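Local coordinates for protein separin (Saccharomyces cerevisiae, PDB 5U1T) that cleaves the cohesin subunit MCD1/SCC1 as a caspase-like cysteine protease, triggering chromosome segregation at the onset of anaphase, at residues N1269-K1274 and Y1327-F1332; G961-L966 and R1157-R1162; S1043-L1048 and C1140-N1145; N1232-W1237 and E1372-L1377. All coordinates share one frame; numbering follows the deposited sequence.

Contact 1: N1269-K1274 and Y1327-F1332; sequences NLPSRK and YDEIDF
Pro-1271 lays its ring against the link between Glu-1329 and Ile-1330: its CG sits 3.3 Å from Glu-1329 O, and its CD meets CG1 of Ile-1330 at 3.7 Å, the two side chains crossing obliquely. The contact joins the break between helices 1252-1269 and 1271-1275 to the loop leading into helix 1332-1347, where Asp-1331 is both the centre of an inverse gamma turn and the N-cap residue. One backbone hydrogen bond spans the segments, from Asp-1331 N to Asn-1269 O at 3.3 Å; it is fairly straight, 166° at the hydrogen, and arrives in the carbonyl plane. The two branches of Ile-1330 divide the apolar work. CG1, beside the backbone N (chi1 -63°), serves the proline, while CG2 approaches Leu-1270 CD1 to 4.1 Å; these two side chains lie side by side and point the same way. The same CG2 lies over the centre of the Phe-1332 ring. In the next shell, Leu-1315 of helix 1303-1320 and Leu-1335 of helix 1332-1347 pack on Ile-1330, and Leu-1318 packs on Leu-1270. Asn-1269 ND2 is bonded to Gln-1338 OE1, which probably sets the turn of the amide; Asn-1269 OD1 then lies 3.7 Å from Asp-1331 CB, the amide and carboxylate planes standing 89° apart.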
# COMPACT_ATOMS: atom_id res chain seq x y z
N ASN A 1269 -20.18 61.59 -43.88
CA ASN A 1269 -19.24 62.06 -42.86
C ASN A 1269 -18.01 61.19 -42.61
O ASN A 1269 -17.08 61.62 -41.92
CB ASN A 1269 -19.99 62.26 -41.56
CG ASN A 1269 -20.93 63.43 -41.62
OD1 ASN A 1269 -20.54 64.51 -42.06
ND2 ASN A 1269 -22.18 63.22 -41.22
N LEU A 1270 -18.00 59.98 -43.18
CA LEU A 1270 -16.83 59.09 -43.13
C LEU A 1270 -16.00 59.16 -44.41
O LEU A 1270 -16.50 58.88 -45.49
CB LEU A 1270 -17.28 57.65 -42.90
CG LEU A 1270 -17.40 57.10 -41.48
CD1 LEU A 1270 -17.89 58.15 -40.52
CD2 LEU A 1270 -18.34 55.91 -41.50
N PRO A 1271 -14.71 59.50 -44.29
CA PRO A 1271 -13.82 59.66 -45.45
C PRO A 1271 -13.90 58.51 -46.43
O PRO A 1271 -13.79 58.72 -47.64
CB PRO A 1271 -12.43 59.73 -44.83
CG PRO A 1271 -12.61 60.01 -43.43
CD PRO A 1271 -13.98 59.57 -43.02
N SER A 1272 -14.07 57.29 -45.93
CA SER A 1272 -14.08 56.13 -46.79
C SER A 1272 -15.31 56.11 -47.68
O SER A 1272 -15.22 55.77 -48.86
CB SER A 1272 -14.03 54.86 -45.97
OG SER A 1272 -13.57 53.79 -46.78
N ARG A 1273 -16.46 56.47 -47.11
CA ARG A 1273 -17.72 56.36 -47.84
C ARG A 1273 -17.85 57.55 -48.76
O ARG A 1273 -18.52 57.49 -49.79
CB ARG A 1273 -18.88 56.25 -46.86
CG ARG A 1273 -19.05 54.86 -46.36
CD ARG A 1273 -19.67 54.77 -44.99
NE ARG A 1273 -19.37 53.47 -44.40
CZ ARG A 1273 -20.25 52.52 -44.11
NH1 ARG A 1273 -21.56 52.69 -44.30
NH2 ARG A 1273 -19.80 51.39 -43.59
N LYS A 1274 -17.13 58.61 -48.43
CA LYS A 1274 -17.12 59.80 -49.24
C LYS A 1274 -16.25 59.66 -50.47
O LYS A 1274 -16.52 60.31 -51.48
CB LYS A 1274 -16.66 60.99 -48.42
CG LYS A 1274 -17.57 61.23 -47.23
CD LYS A 1274 -16.94 62.20 -46.25
CE LYS A 1274 -16.58 63.47 -46.97
NZ LYS A 1274 -16.25 64.51 -45.98
N TYR A 1327 -9.34 59.43 -38.14
CA TYR A 1327 -10.12 60.28 -37.23
C TYR A 1327 -9.81 61.74 -37.54
O TYR A 1327 -10.59 62.65 -37.29
CB TYR A 1327 -9.81 59.96 -35.76
CG TYR A 1327 -10.43 58.67 -35.24
CD1 TYR A 1327 -10.93 57.71 -36.11
CD2 TYR A 1327 -10.54 58.44 -33.87
CE1 TYR A 1327 -11.50 56.55 -35.64
CE2 TYR A 1327 -11.13 57.26 -33.39
CZ TYR A 1327 -11.59 56.31 -34.28
OH TYR A 1327 -12.16 55.14 -33.83
N ASP A 1328 -8.63 61.92 -38.10
CA ASP A 1328 -8.16 63.14 -38.70
C ASP A 1328 -9.14 63.82 -39.64
O ASP A 1328 -9.15 65.05 -39.78
CB ASP A 1328 -6.89 62.80 -39.48
CG ASP A 1328 -5.84 63.83 -39.29
OD1 ASP A 1328 -6.23 65.01 -39.24
OD2 ASP A 1328 -4.64 63.47 -39.17
N GLU A 1329 -9.95 63.02 -40.32
CA GLU A 1329 -10.80 63.55 -41.36
C GLU A 1329 -12.22 63.03 -41.28
O GLU A 1329 -12.95 63.10 -42.25
CB GLU A 1329 -10.22 63.23 -42.75
CG GLU A 1329 -9.25 62.08 -42.82
CD GLU A 1329 -8.80 61.78 -44.24
OE1 GLU A 1329 -9.47 62.26 -45.19
OE2 GLU A 1329 -7.79 61.06 -44.41
N ILE A 1330 -12.61 62.48 -40.13
CA ILE A 1330 -14.01 62.23 -39.90
C ILE A 1330 -14.62 63.54 -39.43
O ILE A 1330 -14.00 64.26 -38.64
CB ILE A 1330 -14.25 61.12 -38.86
CG1 ILE A 1330 -13.68 59.78 -39.35
CG2 ILE A 1330 -15.74 61.01 -38.50
CD1 ILE A 1330 -13.48 58.76 -38.26
N ASP A 1331 -15.80 63.88 -39.91
CA ASP A 1331 -16.47 65.07 -39.41
C ASP A 1331 -17.27 64.75 -38.15
O ASP A 1331 -18.47 64.51 -38.23
CB ASP A 1331 -17.38 65.69 -40.46
CG ASP A 1331 -17.79 67.11 -40.11
OD1 ASP A 1331 -17.50 67.55 -38.98
OD2 ASP A 1331 -18.42 67.77 -40.97
N PHE A 1332 -16.60 64.75 -37.01
CA PHE A 1332 -17.24 64.42 -35.73
C PHE A 1332 -18.29 65.45 -35.36
O PHE A 1332 -19.30 65.10 -34.76
CB PHE A 1332 -16.20 64.30 -34.61
CG PHE A 1332 -15.41 63.03 -34.67
CD1 PHE A 1332 -15.94 61.86 -34.17
CD2 PHE A 1332 -14.15 63.00 -35.24
CE1 PHE A 1332 -15.22 60.68 -34.22
CE2 PHE A 1332 -13.43 61.83 -35.30
CZ PHE A 1332 -13.97 60.66 -34.78

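Contact 2: G961-L966 and R1157-R1162; sequences GIPSSL and RRTHLR
Ile-962 brings its CG2 methyl to the edge of the His-1160 imidazole, in the plane of the ring and 3.5 Å from CD2, the two side chains set at a slant to each other. CG of His-1160 stands anti to the backbone N (chi1 156°), and ND1 is bonded to Ser-1149 OG on the neighbouring strand 1146-1152. Gly-961 pairs with Leu-1161, whose CB points to the other side of the sheet; the CA atoms of Gly-961 and Leu-1161 are 4.2 Å apart. These residues form the antiparallel pairing of the short strand 960-962 with strand 1157-1163 in a mixed sheet. Ile-962 and His-1160 are the hydrogen-bonded pair: Ile-962 N gives to His-1160 O, and His-1160 N to Ile-962 O, both at 3.2 Å and both bent, 142° at the hydrogen. Gly-961 and Leu-1161 are the non-hydrogen-bonded pair. Helix 1036-1054 covers the Ile-962 and His-1160 face, with Leu-1050 on the isoleucine and Thr-1051 on the histidine. Beyond Ile-962 a cis peptide bond leads into Pro-963, whose CD rests 3.4 Å from Arg-1158 O, and Pro-963 O accepts from Trp-1288 NE1.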
# COMPACT_ATOMS: atom_id res chain seq x y z
N GLY A 961 -17.50 42.69 -30.73
CA GLY A 961 -18.80 42.08 -30.70
C GLY A 961 -19.06 41.10 -31.80
O GLY A 961 -18.30 40.96 -32.71
N ILE A 962 -20.17 40.40 -31.70
CA ILE A 962 -20.52 39.37 -32.64
C ILE A 962 -22.01 39.13 -32.54
O ILE A 962 -22.55 39.19 -31.48
CB ILE A 962 -19.72 38.10 -32.34
CG1 ILE A 962 -20.12 36.95 -33.22
CG2 ILE A 962 -19.85 37.69 -30.91
CD1 ILE A 962 -18.94 36.09 -33.59
N PRO A 963 -22.69 38.86 -33.64
CA PRO A 963 -22.46 39.48 -34.93
C PRO A 963 -22.56 40.97 -34.91
O PRO A 963 -23.45 41.55 -34.34
CB PRO A 963 -23.61 38.94 -35.74
CG PRO A 963 -24.70 38.84 -34.76
CD PRO A 963 -24.10 38.56 -33.43
N SER A 964 -21.63 41.60 -35.57
CA SER A 964 -21.58 43.02 -35.62
C SER A 964 -21.76 43.51 -37.05
O SER A 964 -22.30 44.56 -37.28
CB SER A 964 -20.25 43.48 -35.06
OG SER A 964 -19.22 42.86 -35.79
N SER A 965 -21.33 42.71 -38.00
CA SER A 965 -21.40 43.04 -39.39
C SER A 965 -22.20 41.99 -40.14
O SER A 965 -22.16 40.83 -39.82
CB SER A 965 -20.00 43.18 -39.95
OG SER A 965 -19.97 43.46 -41.32
N LEU A 966 -22.93 42.43 -41.14
CA LEU A 966 -23.62 41.54 -42.05
C LEU A 966 -22.69 41.04 -43.12
O LEU A 966 -21.96 41.80 -43.72
CB LEU A 966 -24.77 42.27 -42.71
CG LEU A 966 -26.05 42.36 -41.92
CD1 LEU A 966 -26.98 43.39 -42.51
CD2 LEU A 966 -26.71 41.00 -41.94
N ARG A 1157 -32.79 36.63 -31.17
CA ARG A 1157 -31.51 37.28 -31.43
C ARG A 1157 -30.48 36.90 -30.37
O ARG A 1157 -30.80 36.79 -29.18
CB ARG A 1157 -31.71 38.80 -31.49
CG ARG A 1157 -30.53 39.55 -32.04
CD ARG A 1157 -30.95 40.87 -32.61
NE ARG A 1157 -31.47 41.72 -31.55
CZ ARG A 1157 -32.03 42.91 -31.73
NH1 ARG A 1157 -32.46 43.59 -30.68
NH2 ARG A 1157 -32.14 43.42 -32.96
N ARG A 1158 -29.26 36.69 -30.82
CA ARG A 1158 -28.15 36.32 -29.97
C ARG A 1158 -27.00 37.23 -30.21
O ARG A 1158 -26.48 37.29 -31.29
CB ARG A 1158 -27.68 34.95 -30.38
CG ARG A 1158 -27.86 33.87 -29.35
CD ARG A 1158 -27.67 32.52 -30.00
NE ARG A 1158 -28.75 31.62 -29.68
CZ ARG A 1158 -29.51 31.03 -30.58
NH1 ARG A 1158 -30.47 30.22 -30.21
NH2 ARG A 1158 -29.30 31.25 -31.85
N THR A 1159 -26.55 37.92 -29.18
CA THR A 1159 -25.42 38.82 -29.35
C THR A 1159 -24.49 38.72 -28.16
O THR A 1159 -24.88 38.30 -27.08
CB THR A 1159 -25.87 40.29 -29.54
OG1 THR A 1159 -26.51 40.76 -28.36
CG2 THR A 1159 -26.85 40.39 -30.69
N HIS A 1160 -23.25 39.12 -28.35
CA HIS A 1160 -22.23 38.90 -27.34
C HIS A 1160 -21.19 39.98 -27.50
O HIS A 1160 -20.97 40.41 -28.61
CB HIS A 1160 -21.62 37.50 -27.51
CG HIS A 1160 -20.24 37.35 -26.96
ND1 HIS A 1160 -19.99 37.20 -25.61
CD2 HIS A 1160 -19.03 37.31 -27.57
CE1 HIS A 1160 -18.69 37.08 -25.42
NE2 HIS A 1160 -18.08 37.14 -26.59
N LEU A 1161 -20.56 40.46 -26.43
CA LEU A 1161 -19.46 41.39 -26.65
C LEU A 1161 -18.34 41.32 -25.62
O LEU A 1161 -18.58 40.99 -24.47
CB LEU A 1161 -19.99 42.82 -26.77
CG LEU A 1161 -21.02 43.43 -25.84
CD1 LEU A 1161 -20.41 43.54 -24.46
CD2 LEU A 1161 -21.44 44.80 -26.35
N ARG A 1162 -17.12 41.63 -26.04
CA ARG A 1162 -15.95 41.49 -25.16
C ARG A 1162 -15.45 42.85 -24.73
O ARG A 1162 -15.13 43.69 -25.56
CB ARG A 1162 -14.84 40.70 -25.85
CG ARG A 1162 -15.28 39.36 -26.38
CD ARG A 1162 -14.12 38.53 -26.89
NE ARG A 1162 -14.13 37.19 -26.30
CZ ARG A 1162 -13.30 36.82 -25.32
NH1 ARG A 1162 -12.41 37.70 -24.85
NH2 ARG A 1162 -13.37 35.58 -24.80

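Contact 3: S1043-L1048 and C1140-N1145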
# COMPACT_ATOMS: atom_id res chain seq x y z
N SER A 1043 -13.47 27.17 -23.51
CA SER A 1043 -14.66 27.81 -23.97
C SER A 1043 -14.40 29.24 -24.28
O SER A 1043 -14.86 29.75 -25.27
CB SER A 1043 -15.75 27.69 -22.93
OG SER A 1043 -15.63 28.69 -21.95
N SER A 1044 -13.65 29.91 -23.43
CA SER A 1044 -13.37 31.31 -23.63
C SER A 1044 -12.43 31.55 -24.78
O SER A 1044 -12.49 32.54 -25.46
CB SER A 1044 -12.85 31.93 -22.35
OG SER A 1044 -11.91 31.09 -21.75
N LEU A 1045 -11.53 30.63 -24.96
CA LEU A 1045 -10.59 30.64 -26.07
C LEU A 1045 -11.33 30.42 -27.37
O LEU A 1045 -10.94 30.87 -28.42
CB LEU A 1045 -9.53 29.55 -25.87
CG LEU A 1045 -8.05 29.73 -26.17
CD1 LEU A 1045 -7.48 30.89 -25.38
CD2 LEU A 1045 -7.32 28.44 -25.84
N SER A 1046 -12.42 29.68 -27.26
CA SER A 1046 -13.20 29.30 -28.41
C SER A 1046 -14.08 30.46 -28.88
O SER A 1046 -14.27 30.69 -30.08
CB SER A 1046 -14.03 28.07 -28.06
OG SER A 1046 -15.08 27.89 -28.98
N SER A 1047 -14.61 31.21 -27.92
CA SER A 1047 -15.44 32.33 -28.26
C SER A 1047 -14.59 33.55 -28.63
O SER A 1047 -15.00 34.37 -29.45
CB SER A 1047 -16.39 32.66 -27.12
OG SER A 1047 -15.69 33.39 -26.14
N LEU A 1048 -13.40 33.68 -28.05
CA LEU A 1048 -12.51 34.76 -28.46
C LEU A 1048 -12.05 34.55 -29.90
O LEU A 1048 -12.00 35.50 -30.68
CB LEU A 1048 -11.31 34.87 -27.54
CG LEU A 1048 -10.21 35.83 -28.02
CD1 LEU A 1048 -10.75 37.24 -28.16
CD2 LEU A 1048 -9.04 35.82 -27.09
N CYS A 1140 -13.08 36.63 -18.49
CA CYS A 1140 -12.17 35.86 -19.33
C CYS A 1140 -10.82 35.73 -18.64
O CYS A 1140 -10.09 36.71 -18.49
CB CYS A 1140 -12.00 36.51 -20.71
SG CYS A 1140 -11.00 35.53 -21.86
N PRO A 1141 -10.52 34.50 -18.21
CA PRO A 1141 -9.28 34.18 -17.48
C PRO A 1141 -8.04 34.50 -18.35
O PRO A 1141 -7.10 35.18 -17.91
CB PRO A 1141 -9.41 32.67 -17.21
CG PRO A 1141 -10.37 32.16 -18.28
CD PRO A 1141 -11.32 33.30 -18.53
N ILE A 1142 -8.08 34.01 -19.58
CA ILE A 1142 -7.04 34.25 -20.57
C ILE A 1142 -6.79 35.75 -20.79
O ILE A 1142 -5.65 36.20 -20.69
CB ILE A 1142 -7.39 33.58 -21.93
CG1 ILE A 1142 -7.71 32.09 -21.72
CG2 ILE A 1142 -6.27 33.79 -22.96
CD1 ILE A 1142 -8.98 31.63 -22.42
N THR A 1143 -7.83 36.51 -21.10
CA THR A 1143 -7.60 37.90 -21.53
C THR A 1143 -7.82 38.95 -20.46
O THR A 1143 -7.32 40.06 -20.58
CB THR A 1143 -8.50 38.27 -22.69
OG1 THR A 1143 -9.87 38.14 -22.28
CG2 THR A 1143 -8.23 37.38 -23.88
N GLY A 1144 -8.60 38.60 -19.44
CA GLY A 1144 -9.00 39.55 -18.42
C GLY A 1144 -10.22 40.35 -18.82
O GLY A 1144 -10.66 41.23 -18.08
N ASN A 1145 -10.78 40.05 -19.99
CA ASN A 1145 -11.94 40.77 -20.51
C ASN A 1145 -13.19 40.49 -19.70
O ASN A 1145 -13.39 39.37 -19.23
CB ASN A 1145 -12.22 40.40 -21.98
CG ASN A 1145 -11.12 40.82 -22.93
OD1 ASN A 1145 -10.42 41.80 -22.70
ND2 ASN A 1145 -10.97 40.07 -24.02
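Ile-1142 crosses Leu-1045 at about a right angle, its CD1 lying 3.4 Å from Leu-1045 CD1 and its CG1 3.9 Å from the same methyl. The isoleucine points toward helix 1036-1054, with CG1 beside the backbone N (chi1 -53°), and CD1 also settles next to the Ser-1044 side chain, 3.9 Å from its CB. Ser-1044 OG sits between the backbone N and the carbonyl carbon (chi1 43°), where its one proton is shared between Ser-1040 O and Lys-1041 O; the hydroxyl is thus held by its own helix, and toward the loop it is met by carbon, including Pro-1141 CG at 3.9 Å. One turn along the helix, Leu-1048 and Thr-1143 reach toward each other tip to tip, CD2 to CG2 at 3.7 Å. No hydrogen bond crosses between the segments. Trp-939 of helix 927-946 packs on Leu-1045, Leu-1048 and Ile-1142 together, and Arg-1162 touches Leu-1048 and Thr-1143. An alanine in place of Ile-1142 would probably open a gap beside Leu-1045 CD1 and Trp-939, leaving the loop less firmly seated on the helix. The loop is closed by its own backbone: Cys-1140 N bonds to Asn-1145 O at 2.9 Å, and Gly-1144 N turns back to Cys-1140 O. At Gly-1144 phi is 85°, where a side chain would collide with the carbonyl O of Thr-1143. This is the connecting loop of a beta hairpin, formed by the antiparallel strands 1132-1139 and 1146-1152 and laid with its apolar side chains on the flank of a helix.

Contact 4: N1232-W1237 and E1372-L1377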
# COMPACT_ATOMS: atom_id res chain seq x y z
N ASN A 1232 -16.79 53.52 -10.24
CA ASN A 1232 -15.65 53.28 -11.13
C ASN A 1232 -15.98 52.24 -12.17
O ASN A 1232 -15.68 52.41 -13.35
CB ASN A 1232 -14.41 52.81 -10.36
CG ASN A 1232 -13.88 53.84 -9.37
OD1 ASN A 1232 -14.22 55.04 -9.42
ND2 ASN A 1232 -13.01 53.37 -8.46
N ILE A 1233 -16.61 51.16 -11.72
CA ILE A 1233 -16.95 50.07 -12.61
C ILE A 1233 -17.93 50.54 -13.68
O ILE A 1233 -17.68 50.35 -14.87
CB ILE A 1233 -17.49 48.87 -11.81
CG1 ILE A 1233 -16.30 48.11 -11.20
CG2 ILE A 1233 -18.33 47.97 -12.69
CD1 ILE A 1233 -16.63 47.18 -10.05
N GLU A 1234 -19.02 51.20 -13.27
CA GLU A 1234 -19.99 51.79 -14.20
C GLU A 1234 -19.35 52.66 -15.26
O GLU A 1234 -19.72 52.61 -16.43
CB GLU A 1234 -20.99 52.65 -13.45
CG GLU A 1234 -22.24 51.94 -13.07
CD GLU A 1234 -23.16 52.82 -12.27
OE1 GLU A 1234 -23.52 53.88 -12.81
OE2 GLU A 1234 -23.51 52.45 -11.13
N ASN A 1235 -18.39 53.47 -14.83
CA ASN A 1235 -17.84 54.52 -15.66
C ASN A 1235 -16.56 54.08 -16.37
O ASN A 1235 -15.86 54.90 -16.96
CB ASN A 1235 -17.57 55.78 -14.81
CG ASN A 1235 -18.86 56.35 -14.17
OD1 ASN A 1235 -19.94 56.32 -14.76
ND2 ASN A 1235 -18.73 56.89 -12.95
N SER A 1236 -16.25 52.80 -16.32
CA SER A 1236 -15.05 52.28 -16.97
C SER A 1236 -15.37 51.10 -17.84
O SER A 1236 -15.03 51.06 -19.03
CB SER A 1236 -14.00 51.87 -15.95
OG SER A 1236 -13.34 53.00 -15.42
N TRP A 1237 -15.98 50.12 -17.21
CA TRP A 1237 -16.25 48.87 -17.83
C TRP A 1237 -17.27 48.84 -18.93
O TRP A 1237 -17.17 48.00 -19.79
CB TRP A 1237 -16.59 47.87 -16.76
CG TRP A 1237 -15.47 47.64 -15.85
CD1 TRP A 1237 -14.33 48.32 -15.82
CD2 TRP A 1237 -15.37 46.65 -14.84
NE1 TRP A 1237 -13.51 47.84 -14.86
CE2 TRP A 1237 -14.14 46.80 -14.24
CE3 TRP A 1237 -16.22 45.65 -14.39
CZ2 TRP A 1237 -13.73 45.99 -13.22
CZ3 TRP A 1237 -15.81 44.86 -13.38
CH2 TRP A 1237 -14.58 45.03 -12.80
N GLU A 1372 -26.75 44.33 -9.58
CA GLU A 1372 -28.08 44.90 -9.61
C GLU A 1372 -28.11 46.32 -9.06
O GLU A 1372 -29.11 47.01 -9.21
CB GLU A 1372 -29.06 44.00 -8.83
CG GLU A 1372 -29.19 42.58 -9.39
CD GLU A 1372 -28.17 41.58 -8.81
OE1 GLU A 1372 -27.16 42.01 -8.22
OE2 GLU A 1372 -28.39 40.35 -8.95
N CYS A 1373 -27.02 46.79 -8.48
CA CYS A 1373 -27.03 48.14 -7.94
C CYS A 1373 -26.31 49.16 -8.82
O CYS A 1373 -26.29 50.35 -8.51
CB CYS A 1373 -26.46 48.10 -6.53
SG CYS A 1373 -27.63 47.20 -5.41
N LEU A 1374 -25.74 48.70 -9.94
CA LEU A 1374 -25.27 49.63 -10.97
C LEU A 1374 -26.44 50.50 -11.46
O LEU A 1374 -27.59 50.03 -11.54
CB LEU A 1374 -24.63 48.86 -12.14
CG LEU A 1374 -23.36 48.11 -11.73
CD1 LEU A 1374 -22.66 47.46 -12.92
CD2 LEU A 1374 -22.43 49.03 -10.99
N SER A 1375 -26.16 51.77 -11.77
CA SER A 1375 -27.24 52.73 -12.04
C SER A 1375 -28.15 52.31 -13.21
O SER A 1375 -29.35 52.61 -13.20
CB SER A 1375 -26.67 54.12 -12.30
OG SER A 1375 -25.90 54.12 -13.49
N PHE A 1376 -27.59 51.60 -14.19
CA PHE A 1376 -28.39 51.11 -15.30
C PHE A 1376 -29.05 49.76 -15.02
O PHE A 1376 -29.73 49.22 -15.88
CB PHE A 1376 -27.54 51.03 -16.57
CG PHE A 1376 -26.32 50.14 -16.46
CD1 PHE A 1376 -26.39 48.79 -16.78
CD2 PHE A 1376 -25.08 50.67 -16.11
CE1 PHE A 1376 -25.25 47.96 -16.70
CE2 PHE A 1376 -23.94 49.85 -16.02
CZ PHE A 1376 -24.02 48.50 -16.33
N LEU A 1377 -28.87 49.21 -13.82
CA LEU A 1377 -29.55 47.97 -13.45
C LEU A 1377 -30.53 48.16 -12.30
O LEU A 1377 -31.53 47.45 -12.22
CB LEU A 1377 -28.54 46.87 -13.09
CG LEU A 1377 -27.69 46.36 -14.25
CD1 LEU A 1377 -26.87 45.15 -13.87
CD2 LEU A 1377 -28.57 46.06 -15.47
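Glu-1234 reaches from helix 1209-1237 into the loop at Leu-1374 to Phe-1376, its CB already aimed at that loop. CG, the next atom, is flanked by carbon: Leu-1374 CD2 lies 3.6 Å away and Phe-1376 CE2 4.0 Å, and the glutamate slides past both side chains in the opposite direction. CD continues the chain, anti to CA (chi2 177°), and brings the carboxylate up to Ser-1375, its plane 83° from that of the Phe-1376 ring. OE1 accepts from Ser-1375 OG, which stands between its own backbone N and carbonyl carbon; this bond is modelled very short, so its length is doubtful. OE2 accepts from Ser-1375 N at 2.8 Å, 155° at the hydrogen, with the donor well above the carboxylate plane. Glu-1234 OE2 also lies 3.3 Å from Leu-1374 CA. Ile-1233 adds a looser apolar touch, its CG2 4.4 Å from Leu-1374 CD1. Phe-1376 has Leu-1374 CB over one face, toward the rim, and meets Phe-1238 edge-to-face. An alanine in place of Glu-1234 would probably leave Ser-1375 N and OG without this acceptor and open a gap beside Leu-1374 CD2, where CG had packed. The loop, which links the parallel strands 1353-1362 and 1382-1385, here makes a type I beta turn closed by Leu-1377 N to Leu-1374 O, 2.7 Å. Both carboxylate oxygens are spent on one serine, main chain and side chain, so the glutamate grips the turn at its second residue; two donors would be expected to favour the ionised carboxylate.

How the contacts relate
From the N terminus, the long helical region comes first, and contact 2 opens at strand 960-962. Before it closes at strand 1157-1163, contact 3 opens on helix 1036-1054 and closes on the hairpin loop, a loop within a loop. The two touch: Arg-1162 of contact 2 packs with its NH2 3.2 Å from Ser-1044 O of contact 3. Contact 4 then opens in the last turns of helix 1209-1237 and encloses contact 1 before closing at 1372-1377. No loops cross. Contact 2 pairs two strands of the mixed sheet, contacts 3 and 4 each set a helix against a loop between its strands, and contact 1 joins a break between two helices to the loop before helix 1332-1347.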